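Local coordinates for metallo-beta-lactamase superfamily protein (Thermus thermophilus, PDB 2ZWR) that binds two zinc ions in a metallo-beta-lactamase-fold metal centre and is probably a hydrolase, at residues Leu120-His125 with Leu168-Ser173. Numbering follows the deposited sequence.
Sequences LHLPGH and LKRLLS. With ZN (zinc ion), chain F; ZN (zinc ion), chain D.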
# COMPACT_ATOMS: atom_id res chain seq x y z
N LEU A 120 -10.81 -3.60 0.04
CA LEU A 120 -10.91 -4.87 0.75
C LEU A 120 -10.15 -4.74 2.06
O LEU A 120 -8.95 -4.48 2.05
CB LEU A 120 -10.27 -5.99 -0.09
CG LEU A 120 -11.01 -6.70 -1.24
CD1 LEU A 120 -12.01 -5.82 -1.95
CD2 LEU A 120 -10.01 -7.27 -2.24
N HIS A 121 -10.84 -4.88 3.19
CA HIS A 121 -10.17 -4.90 4.47
C HIS A 121 -9.63 -6.30 4.74
O HIS A 121 -10.40 -7.24 4.96
CB HIS A 121 -11.08 -4.44 5.62
CG HIS A 121 -10.38 -4.38 6.94
ND1 HIS A 121 -10.85 -4.99 8.08
CD2 HIS A 121 -9.21 -3.78 7.30
CE1 HIS A 121 -10.03 -4.77 9.08
NE2 HIS A 121 -9.02 -4.04 8.64
N LEU A 122 -8.31 -6.40 4.72
CA LEU A 122 -7.61 -7.66 4.78
C LEU A 122 -6.52 -7.61 5.85
O LEU A 122 -5.35 -7.49 5.52
CB LEU A 122 -7.01 -7.98 3.40
CG LEU A 122 -7.99 -8.17 2.22
CD1 LEU A 122 -7.27 -8.13 0.88
CD2 LEU A 122 -8.81 -9.47 2.37
N PRO A 123 -6.91 -7.72 7.14
CA PRO A 123 -5.97 -7.52 8.23
C PRO A 123 -5.08 -8.76 8.42
O PRO A 123 -5.32 -9.79 7.79
CB PRO A 123 -6.90 -7.36 9.45
CG PRO A 123 -8.04 -8.26 9.14
CD PRO A 123 -8.24 -8.13 7.64
N GLY A 124 -4.10 -8.66 9.29
CA GLY A 124 -3.22 -9.79 9.55
C GLY A 124 -1.77 -9.35 9.60
O GLY A 124 -1.06 -9.65 10.55
N HIS A 125 -1.32 -8.66 8.55
CA HIS A 125 0.01 -8.05 8.54
C HIS A 125 -0.04 -6.78 9.42
O HIS A 125 0.92 -6.46 10.13
CB HIS A 125 0.45 -7.75 7.10
CG HIS A 125 1.78 -7.06 6.98
ND1 HIS A 125 2.97 -7.74 7.09
CD2 HIS A 125 2.09 -5.77 6.74
CE1 HIS A 125 3.97 -6.88 6.93
NE2 HIS A 125 3.47 -5.69 6.72
N LEU A 168 -5.64 -13.97 3.23
CA LEU A 168 -5.05 -14.53 2.01
C LEU A 168 -6.04 -15.43 1.29
O LEU A 168 -6.10 -15.43 0.05
CB LEU A 168 -3.76 -15.29 2.34
CG LEU A 168 -2.53 -14.47 2.75
CD1 LEU A 168 -1.49 -15.38 3.40
CD2 LEU A 168 -1.92 -13.70 1.58
N LYS A 169 -6.83 -16.19 2.05
CA LYS A 169 -7.92 -17.00 1.51
C LYS A 169 -8.92 -16.14 0.75
O LYS A 169 -9.33 -16.49 -0.35
CB LYS A 169 -8.61 -17.78 2.64
CG LYS A 169 -9.44 -18.97 2.15
N ARG A 170 -9.29 -15.00 1.34
CA ARG A 170 -10.14 -14.01 0.68
C ARG A 170 -9.53 -13.47 -0.62
O ARG A 170 -10.22 -13.40 -1.64
CB ARG A 170 -10.41 -12.84 1.64
CG ARG A 170 -11.72 -12.92 2.37
CD ARG A 170 -12.64 -11.80 1.90
NE ARG A 170 -12.43 -10.58 2.68
CZ ARG A 170 -12.83 -9.36 2.33
NH1 ARG A 170 -13.47 -9.15 1.19
NH2 ARG A 170 -12.57 -8.35 3.14
N LEU A 171 -8.25 -13.11 -0.56
CA LEU A 171 -7.54 -12.57 -1.71
C LEU A 171 -7.47 -13.58 -2.85
O LEU A 171 -7.74 -13.25 -4.00
CB LEU A 171 -6.14 -12.09 -1.32
CG LEU A 171 -5.32 -11.33 -2.38
CD1 LEU A 171 -6.04 -10.06 -2.84
CD2 LEU A 171 -3.89 -11.00 -1.87
N LEU A 172 -7.12 -14.82 -2.52
CA LEU A 172 -6.96 -15.88 -3.52
C LEU A 172 -8.27 -16.39 -4.12
O LEU A 172 -8.25 -17.28 -4.98
CB LEU A 172 -6.13 -17.04 -2.94
CG LEU A 172 -4.60 -16.99 -3.10
CD1 LEU A 172 -4.18 -17.02 -4.58
CD2 LEU A 172 -3.99 -15.78 -2.39
N SER A 173 -9.40 -15.83 -3.69
CA SER A 173 -10.70 -16.15 -4.27
C SER A 173 -11.08 -15.18 -5.41
O SER A 173 -12.06 -15.41 -6.14
CB SER A 173 -11.79 -16.18 -3.19
OG SER A 173 -12.31 -14.89 -2.93
ZN ZN F . -12.77 -5.97 8.11
ZN ZN D . 4.10 -3.71 6.34
O HOH W 1 5.98 -3.04 5.76
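The strand-to-loop segment that carries a metal-binding histidine of the metallo-beta-lactamase fold, 120-125, is packed here against the C-terminal end of helix 161-171. The contact is made chiefly by L122 and R170. L122 has CG anti to its carbonyl carbon (chi1 -63°), and its CD2 methyl lies over one face of the R170 guanidinium, 3.8 Å from R170 NE and equally close to R170 CB; the two side chains cross obliquely. R170 reaches this position because its chain bends at chi2 and chi3, which brings the guanidinium up to H121 O. At the edge of that group, near its plane, R170 NH2 meets H121 O at 3.0 Å, but the N-H...O angle of 128° makes the bond weak. The stronger partner of NH2 is E110, whose OE1 forms a salt bridge with it and also accepts from H121 N, so one carboxylate oxygen ties the arginine to the strand backbone. Deeper in, methyl meets methyl: L122 CD1 approaches L171 CD1 at 4.4 Å, a loose apolar contact.

Beyond the packing, the loop leads through G124 to H125. H125 NE2 binds a zinc ion at 2.1 Å, a site completed by H54, H56, D144 and a water. H121, in contrast, holds a separate zinc through ND1 at 2.1 Å, while its NE2 is hydrogen-bonded to P127 O. L120 touches Y133 and L122 touches A131 on strand 130-134, the antiparallel neighbour of 117-121, while the end of helix 161-171 meets the same two leucines through R170 and L171; S167 OG of that helix, hydrogen-bonded to P123 O, is its second tie to the loop.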